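Local coordinates for protein peptidase (Pseudomonas aeruginosa, PDB 5LOX) that probably hydrolyses peptide bonds as an ancestral relative of proteasome beta subunits, assembling into a helical multi-subunit complex, at residues T1-A5 and A15-R19; P77-T83 and V113-I117; P138-F142 and L155-F161. The protein carries 3 engineered substitutions. One frame throughout, in Å; residues are numbered along the deposited sequence.

Contact 1 (T1-A5 and A15-R19); sequences TYCVA and ASDSR
Asp17 takes hold of the first two residues of the chain with its carboxylate, just where the hairpin of strands 2-8 and 11-21 stops pairing by backbone alone. Asp17 CB lies 4.1 Å from Tyr2 O. From there CG sits between backbone N and carbonyl carbon (chi1 83°), and this turns the carboxylate across to the N terminus, with CG itself facing Thr1 CA and Tyr2 N. At the tip the two oxygens divide the work. Tyr2 N comes to Asp17 OD1 at 2.9 Å from well above the carboxylate plane, while Thr1 N forms a salt bridge with Asp17 OD2 at 3.1 Å, on the syn side and much nearer the plane. Gly187 N also donates to OD2. Behind this clamp the hairpin is regular antiparallel: Asp17 N returns a bond to Tyr2 O at 3.1 Å, Val4 and Ala15 form a hydrogen-bonded pair, and Cys3 and Ser16 a non-hydrogen-bonded one. On the face shared by that last pair, Cys3 SG lies 3.2 Å from Ser16 OG, whose firmer partner is Gln47 NE2. A chain-terminal amino group held by an aspartate, on a threonine whose OG1 is hydrogen-bonded to Lys32 NZ, is the arrangement of proteasome-type N-terminal nucleophile hydrolases, consistent with Thr1 being the nucleophile here.

Contact 2 (P77-T83 and V113-I117); sequences PSVYDAT and VGGQI
Helix 79-83 packs on strand 113-117 with short-segment axes 8.1 Å apart and nearly antiparallel at 152°, bringing the CA atoms of Thr83 and Val113 to 5.7 Å and leaving Ser78 beside Ile117. Val79 faces the strand and spreads its two methyls along it: CG2 settles at 3.6 Å from Gly115 O, while CG1 leans more loosely toward Gly114. Glycine at 115 suits the spot, since its backbone angles would press a CB against the carbonyl of Gly114. One turn on, the side chains of Thr83 and Val113 run alongside each other, pointing opposite ways, with Thr83 OG1 3.5 Å from Val113 CB. That hydroxyl is engaged within its own helix: it donates to Val79 O from one face of the carbonyl plane while Thr83 N comes in from the other. At the start of the helix Ile117 CD1 reaches Ser78 C at 3.5 Å, under an N-cap in which Ser78 OG accepts from Asp81 N. The strand belongs to the five-stranded antiparallel sheet, and the helix spreads over its neighbours too, Val79 and Thr83 touching Tyr125 of strand 123-127 and Ala82 touching Leu44 of strand 42-50.

Contact 3 (P138-F142 and L155-F161); sequences PDTPF and LDRNLTF
Asp156 OD2 is gripped twice, by a salt bridge from Lys152 NZ one turn back in its helix and by a hydrogen bond to Ser182 OG of a neighbouring subunit; the other oxygen, Asp156 OD1, lies near the plane of the Phe142 ring, at its rim, 3.5 Å from Phe142 CZ. In the layered fold of N-terminal nucleophile hydrolases, this contact joins the loop leading into strand 142-146 to the end of the short helix 152-158 and the chain leaving it. Phe142 contributes the largest share of the packing. A chi1 of 74°, which tucks CG over its own backbone, swings the ring out to the helix, where Leu155 CB lies over one face in a CH-pi contact, 3.9 Å from the centroid of the Phe142 ring and displaced from its middle. The carboxylate plane of Asp156 is turned 59° from the ring. Leu159, the first residue to leave helical geometry, brings CD2 obliquely to 3.7 Å from Phe142 CB, and both residues also touch Met6 of strand 2-8. At the outer end of the loop, Phe161 extends its side chain with CG anti to its backbone N and lays its ring against Pro138. Pro141 comes to the edge of that ring with CB, and Pro141 CG lies 4.0 Å from Phe161 N. Pro138 CG stands almost exactly on the Phe161 ring normal, 4.1 Å from the centroid.

From the N terminus, contact 1 closes first, bringing 15-19 back on 1-5 as a tight hairpin. Contact 2 then closes the longer excursion between 83 and 113, which contains most of helix 79-97, and contact 3 closes the short one from 142 to 155. The three follow in series, none nesting or crossing another. Contact 1 lies in the six-stranded sheet, and contact 3 ties the start of its strand 142-146 to helix 152-158 and the chain after it; the two touch, Ala5 O lying 3.5 Å from Phe142 CB, since strand 142-146 pairs with strand 2-8. Contact 2 belongs to the five-stranded sheet and its helix, with its nearest atoms about 7 Å from contact 1 and about 10 Å from contact 3.

Contact 1 (T1-A5 and A15-R19)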
loop_
_atom_site.group_PDB
_atom_site.type_symbol
_atom_site.label_atom_id
_atom_site.label_comp_id
_atom_site.label_asym_id
_atom_site.label_seq_id
_atom_site.Cartn_x
_atom_site.Cartn_y
_atom_site.Cartn_z
ATOM N N THR A 1 84.465 13.827 49.533
ATOM C CA THR A 1 85.624 14.763 49.644
ATOM C C THR A 1 85.366 15.815 50.737
ATOM O O THR A 1 84.517 16.666 50.576
ATOM C CB THR A 1 85.900 15.479 48.312
ATOM O OG1 THR A 1 86.208 14.501 47.332
ATOM C CG2 THR A 1 87.089 16.388 48.429
ATOM N N TYR A 2 86.098 15.707 51.844
ATOM C CA TYR A 2 86.031 16.678 52.906
ATOM C C TYR A 2 87.364 16.692 53.573
ATOM O O TYR A 2 87.881 15.630 53.938
ATOM C CB TYR A 2 84.930 16.302 53.900
ATOM C CG TYR A 2 85.001 17.082 55.200
ATOM C CD1 TYR A 2 85.260 18.436 55.195
ATOM C CD2 TYR A 2 84.774 16.470 56.419
ATOM C CE1 TYR A 2 85.295 19.167 56.363
ATOM C CE2 TYR A 2 84.842 17.179 57.603
ATOM C CZ TYR A 2 85.090 18.545 57.571
ATOM O OH TYR A 2 85.170 19.297 58.732
ATOM N N CYS A 3 87.978 17.861 53.662
ATOM C CA CYS A 3 89.314 17.961 54.284
ATOM C C CYS A 3 89.301 19.076 55.282
ATOM O O CYS A 3 88.595 20.056 55.091
ATOM C CB CYS A 3 90.422 18.221 53.247
ATOM S SG CYS A 3 90.514 17.015 51.883
ATOM N N VAL A 4 90.057 18.898 56.363
ATOM C CA VAL A 4 90.211 19.911 57.405
ATOM C C VAL A 4 91.662 20.021 57.740
ATOM O O VAL A 4 92.364 19.012 57.789
ATOM C CB VAL A 4 89.561 19.541 58.749
ATOM C CG1 VAL A 4 89.146 20.801 59.449
ATOM C CG2 VAL A 4 88.344 18.692 58.562
ATOM N N ALA A 5 92.092 21.236 58.044
ATOM C CA ALA A 5 93.432 21.470 58.571
ATOM C C ALA A 5 93.367 22.551 59.621
ATOM O O ALA A 5 92.550 23.466 59.512
ATOM C CB ALA A 5 94.357 21.893 57.469
ATOM N N ALA A 15 93.362 16.335 58.384
ATOM C CA ALA A 15 92.505 15.160 58.207
ATOM C C ALA A 15 91.716 15.245 56.920
ATOM O O ALA A 15 91.142 16.279 56.619
ATOM C CB ALA A 15 91.551 15.011 59.369
ATOM N N SER A 16 91.689 14.148 56.174
ATOM C CA SER A 16 90.985 14.084 54.915
ATOM C C SER A 16 90.203 12.790 54.794
ATOM O O SER A 16 90.648 11.762 55.301
ATOM C CB SER A 16 92.001 14.118 53.772
ATOM O OG SER A 16 92.622 15.375 53.662
ATOM N N ASP A 17 89.091 12.802 54.063
ATOM C CA ASP A 17 88.456 11.536 53.674
ATOM C C ASP A 17 89.153 10.996 52.438
ATOM O O ASP A 17 90.289 11.407 52.119
ATOM C CB ASP A 17 86.932 11.665 53.506
ATOM C CG ASP A 17 86.525 12.202 52.147
ATOM O OD1 ASP A 17 87.247 13.089 51.651
ATOM O OD2 ASP A 17 85.496 11.739 51.590
ATOM N N SER A 18 88.510 10.038 51.765
ATOM C CA SER A 18 89.089 9.426 50.579
ATOM C C SER A 18 88.103 9.145 49.455
ATOM O O SER A 18 88.508 8.708 48.368
ATOM C CB SER A 18 89.736 8.108 50.992
ATOM O OG SER A 18 88.754 7.166 51.371
ATOM N N ARG A 19 86.819 9.382 49.688
ATOM C CA ARG A 19 85.814 9.067 48.684
ATOM C C ARG A 19 85.837 10.109 47.597
ATOM O O ARG A 19 85.912 11.302 47.878
ATOM C CB ARG A 19 84.417 9.012 49.285
ATOM C CG ARG A 19 83.389 8.577 48.258
ATOM C CD ARG A 19 82.120 8.174 48.937
ATOM N NE ARG A 19 82.259 6.915 49.670
ATOM C CZ ARG A 19 81.336 6.423 50.483
ATOM N NH1 ARG A 19 80.207 7.053 50.693
ATOM N NH2 ARG A 19 81.536 5.305 51.094
#

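Contact 2 (P77-T83 and V113-I117)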
loop_
_atom_site.group_PDB
_atom_site.type_symbol
_atom_site.label_atom_id
_atom_site.label_comp_id
_atom_site.label_asym_id
_atom_site.label_seq_id
_atom_site.Cartn_x
_atom_site.Cartn_y
_atom_site.Cartn_z
ATOM N N PRO A 77 111.646 28.625 50.021
ATOM C CA PRO A 77 112.200 29.126 51.305
ATOM C C PRO A 77 111.174 29.333 52.408
ATOM O O PRO A 77 111.571 29.523 53.552
ATOM C CB PRO A 77 112.840 30.463 50.918
ATOM C CG PRO A 77 112.073 30.900 49.730
ATOM C CD PRO A 77 111.616 29.674 48.995
ATOM N N SER A 78 109.893 29.268 52.091
ATOM C CA SER A 78 108.836 29.459 53.109
ATOM C C SER A 78 107.545 28.722 52.755
ATOM O O SER A 78 107.321 28.360 51.607
ATOM C CB SER A 78 108.500 30.921 53.231
ATOM O OG SER A 78 107.762 31.327 52.095
ATOM N N VAL A 79 106.715 28.479 53.757
ATOM C CA VAL A 79 105.443 27.765 53.516
ATOM C C VAL A 79 104.587 28.577 52.555
ATOM O O VAL A 79 103.927 28.024 51.696
ATOM C CB VAL A 79 104.654 27.500 54.816
ATOM C CG1 VAL A 79 103.334 26.834 54.517
ATOM C CG2 VAL A 79 105.461 26.603 55.745
ATOM N N TYR A 80 104.636 29.897 52.692
ATOM C CA TYR A 80 104.016 30.767 51.723
ATOM C C TYR A 80 104.429 30.398 50.297
ATOM O O TYR A 80 103.588 30.132 49.444
ATOM C CB TYR A 80 104.399 32.214 52.009
ATOM C CG TYR A 80 103.709 33.210 51.097
ATOM C CD1 TYR A 80 104.217 33.496 49.832
ATOM C CD2 TYR A 80 102.567 33.875 51.517
ATOM C CE1 TYR A 80 103.609 34.409 49.010
ATOM C CE2 TYR A 80 101.960 34.804 50.707
ATOM C CZ TYR A 80 102.490 35.063 49.456
ATOM O OH TYR A 80 101.895 36.002 48.661
ATOM N N ASP A 81 105.737 30.397 50.033
ATOM C CA ASP A 81 106.258 30.126 48.675
ATOM C C ASP A 81 105.909 28.723 48.199
ATOM O O ASP A 81 105.779 28.493 47.007
ATOM C CB ASP A 81 107.767 30.332 48.626
ATOM C CG ASP A 81 108.166 31.790 48.737
ATOM O OD1 ASP A 81 107.478 32.650 48.169
ATOM O OD2 ASP A 81 109.192 32.079 49.396
ATOM N N ALA A 82 105.777 27.789 49.136
ATOM C CA ALA A 82 105.328 26.453 48.801
ATOM C C ALA A 82 103.920 26.515 48.252
ATOM O O ALA A 82 103.605 25.907 47.235
ATOM C CB ALA A 82 105.379 25.549 50.030
ATOM N N THR A 83 103.061 27.230 48.977
ATOM C CA THR A 83 101.662 27.391 48.587
ATOM C C THR A 83 101.621 27.995 47.199
ATOM O O THR A 83 100.856 27.577 46.345
ATOM C CB THR A 83 100.916 28.289 49.594
ATOM O OG1 THR A 83 100.993 27.712 50.915
ATOM C CG2 THR A 83 99.477 28.460 49.205
ATOM N N VAL A 113 97.814 23.732 51.942
ATOM C CA VAL A 113 99.230 23.561 52.032
ATOM C C VAL A 113 99.616 24.065 53.400
ATOM O O VAL A 113 99.402 25.214 53.714
ATOM C CB VAL A 113 99.968 24.390 50.981
ATOM C CG1 VAL A 113 101.466 24.192 51.127
ATOM C CG2 VAL A 113 99.512 23.993 49.589
ATOM N N GLY A 114 100.201 23.194 54.207
ATOM C CA GLY A 114 100.651 23.578 55.530
ATOM C C GLY A 114 101.898 22.842 55.933
ATOM O O GLY A 114 102.273 21.844 55.314
ATOM N N GLY A 115 102.561 23.347 56.954
ATOM C CA GLY A 115 103.768 22.699 57.431
ATOM C C GLY A 115 104.714 23.667 58.098
ATOM O O GLY A 115 104.297 24.724 58.552
ATOM N N GLN A 116 105.991 23.296 58.154
ATOM C CA GLN A 116 107.005 24.131 58.769
ATOM C C GLN A 116 108.340 23.935 58.106
ATOM O O GLN A 116 108.777 22.814 57.867
ATOM C CB GLN A 116 107.146 23.800 60.247
ATOM C CG GLN A 116 108.151 24.694 60.941
ATOM C CD GLN A 116 108.093 24.606 62.446
ATOM O OE1 GLN A 116 107.776 23.558 63.018
ATOM N NE2 GLN A 116 108.393 25.715 63.105
ATOM N N ILE A 117 109.009 25.045 57.853
ATOM C CA ILE A 117 110.371 25.035 57.331
ATOM C C ILE A 117 111.292 25.597 58.404
ATOM O O ILE A 117 110.939 26.551 59.080
ATOM C CB ILE A 117 110.437 25.875 56.042
ATOM C CG1 ILE A 117 109.725 25.111 54.919
ATOM C CG2 ILE A 117 111.860 26.187 55.668
ATOM C CD1 ILE A 117 109.516 25.921 53.667
#

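Contact 3 (P138-F142 and L155-F161)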
loop_
_atom_site.group_PDB
_atom_site.type_symbol
_atom_site.label_atom_id
_atom_site.label_comp_id
_atom_site.label_asym_id
_atom_site.label_seq_id
_atom_site.Cartn_x
_atom_site.Cartn_y
_atom_site.Cartn_z
ATOM N N PRO A 138 95.457 32.823 64.251
ATOM C CA PRO A 138 94.856 32.534 65.556
ATOM C C PRO A 138 93.358 32.764 65.663
ATOM O O PRO A 138 92.671 31.950 66.290
ATOM C CB PRO A 138 95.607 33.476 66.486
ATOM C CG PRO A 138 96.961 33.544 65.873
ATOM C CD PRO A 138 96.724 33.568 64.394
ATOM N N ASP A 139 92.849 33.846 65.066
ATOM C CA ASP A 139 91.402 34.120 65.108
ATOM C C ASP A 139 90.600 33.138 64.219
ATOM O O ASP A 139 89.423 32.899 64.465
ATOM C CB ASP A 139 91.073 35.549 64.683
ATOM C CG ASP A 139 92.159 36.559 65.065
ATOM O OD1 ASP A 139 93.174 36.710 64.298
ATOM O OD2 ASP A 139 91.899 37.294 66.041
ATOM N N THR A 140 91.221 32.648 63.151
ATOM C CA THR A 140 90.581 31.701 62.236
ATOM C C THR A 140 91.570 30.558 62.000
ATOM O O THR A 140 92.284 30.510 60.993
ATOM C CB THR A 140 90.104 32.367 60.923
ATOM O OG1 THR A 140 88.950 33.191 61.189
ATOM C CG2 THR A 140 89.711 31.312 59.886
ATOM N N PRO A 141 91.636 29.638 62.972
ATOM C CA PRO A 141 92.699 28.664 63.027
ATOM C C PRO A 141 92.429 27.369 62.305
ATOM O O PRO A 141 93.301 26.528 62.278
ATOM C CB PRO A 141 92.807 28.403 64.522
ATOM C CG PRO A 141 91.399 28.496 65.001
ATOM C CD PRO A 141 90.784 29.591 64.185
ATOM N N PHE A 142 91.238 27.183 61.748
ATOM C CA PHE A 142 91.013 26.016 60.903
ATOM C C PHE A 142 90.431 26.386 59.554
ATOM O O PHE A 142 89.752 27.385 59.425
ATOM C CB PHE A 142 90.124 24.995 61.599
ATOM C CG PHE A 142 88.687 25.387 61.668
ATOM C CD1 PHE A 142 88.231 26.191 62.680
ATOM C CD2 PHE A 142 87.794 24.928 60.736
ATOM C CE1 PHE A 142 86.903 26.523 62.765
ATOM C CE2 PHE A 142 86.464 25.265 60.807
ATOM C CZ PHE A 142 86.015 26.065 61.826
ATOM N N LEU A 155 83.370 22.431 64.969
ATOM C CA LEU A 155 84.643 23.113 64.994
ATOM C C LEU A 155 84.485 24.557 65.437
ATOM O O LEU A 155 85.271 25.047 66.230
ATOM C CB LEU A 155 85.283 23.044 63.612
ATOM C CG LEU A 155 85.551 21.613 63.117
ATOM C CD1 LEU A 155 86.143 21.617 61.720
ATOM C CD2 LEU A 155 86.491 20.887 64.057
ATOM N N ASP A 156 83.502 25.257 64.886
ATOM C CA ASP A 156 83.228 26.616 65.287
ATOM C C ASP A 156 83.038 26.669 66.793
ATOM O O ASP A 156 83.561 27.561 67.452
ATOM C CB ASP A 156 81.979 27.150 64.607
ATOM C CG ASP A 156 82.258 27.721 63.238
ATOM O OD1 ASP A 156 83.423 28.117 62.948
ATOM O OD2 ASP A 156 81.291 27.778 62.430
ATOM N N ARG A 157 82.292 25.720 67.351
ATOM C CA ARG A 157 81.967 25.738 68.790
ATOM C C ARG A 157 83.150 25.541 69.702
ATOM O O ARG A 157 83.233 26.178 70.716
ATOM C CB ARG A 157 80.941 24.658 69.124
ATOM C CG ARG A 157 79.541 24.939 68.610
ATOM C CD ARG A 157 78.626 23.761 68.901
ATOM N NE ARG A 157 77.376 24.200 69.525
ATOM C CZ ARG A 157 76.163 24.045 69.007
ATOM N NH1 ARG A 157 76.002 23.446 67.836
ATOM N NH2 ARG A 157 75.111 24.485 69.668
ATOM N N ASN A 158 84.048 24.637 69.352
ATOM C CA ASN A 158 85.018 24.120 70.309
ATOM C C ASN A 158 86.454 24.436 70.012
ATOM O O ASN A 158 87.265 24.538 70.910
ATOM C CB ASN A 158 84.832 22.606 70.431
ATOM C CG ASN A 158 83.441 22.237 70.968
ATOM O OD1 ASN A 158 82.564 21.839 70.199
ATOM N ND2 ASN A 158 83.200 22.471 72.262
ATOM N N LEU A 159 86.781 24.620 68.755
ATOM C CA LEU A 159 88.168 24.780 68.382
ATOM C C LEU A 159 88.638 26.212 68.552
ATOM O O LEU A 159 87.932 27.149 68.178
ATOM C CB LEU A 159 88.333 24.346 66.939
ATOM C CG LEU A 159 89.757 23.977 66.631
ATOM C CD1 LEU A 159 90.106 22.666 67.290
ATOM C CD2 LEU A 159 89.906 23.837 65.139
ATOM N N THR A 160 89.829 26.383 69.101
ATOM C CA THR A 160 90.511 27.683 69.136
ATOM C C THR A 160 92.016 27.472 68.983
ATOM O O THR A 160 92.496 26.366 69.034
ATOM C CB THR A 160 90.327 28.427 70.468
ATOM O OG1 THR A 160 91.254 27.919 71.424
ATOM C CG2 THR A 160 88.905 28.297 70.990
ATOM N N PHE A 161 92.755 28.550 68.781
ATOM C CA PHE A 161 94.190 28.459 68.542
ATOM C C PHE A 161 94.879 27.661 69.625
ATOM O O PHE A 161 95.844 26.950 69.358
ATOM C CB PHE A 161 94.802 29.862 68.462
ATOM C CG PHE A 161 96.225 29.865 68.011
ATOM C CD1 PHE A 161 96.576 29.363 66.760
ATOM C CD2 PHE A 161 97.226 30.346 68.833
ATOM C CE1 PHE A 161 97.905 29.355 66.343
ATOM C CE2 PHE A 161 98.553 30.325 68.423
ATOM C CZ PHE A 161 98.890 29.834 67.173
#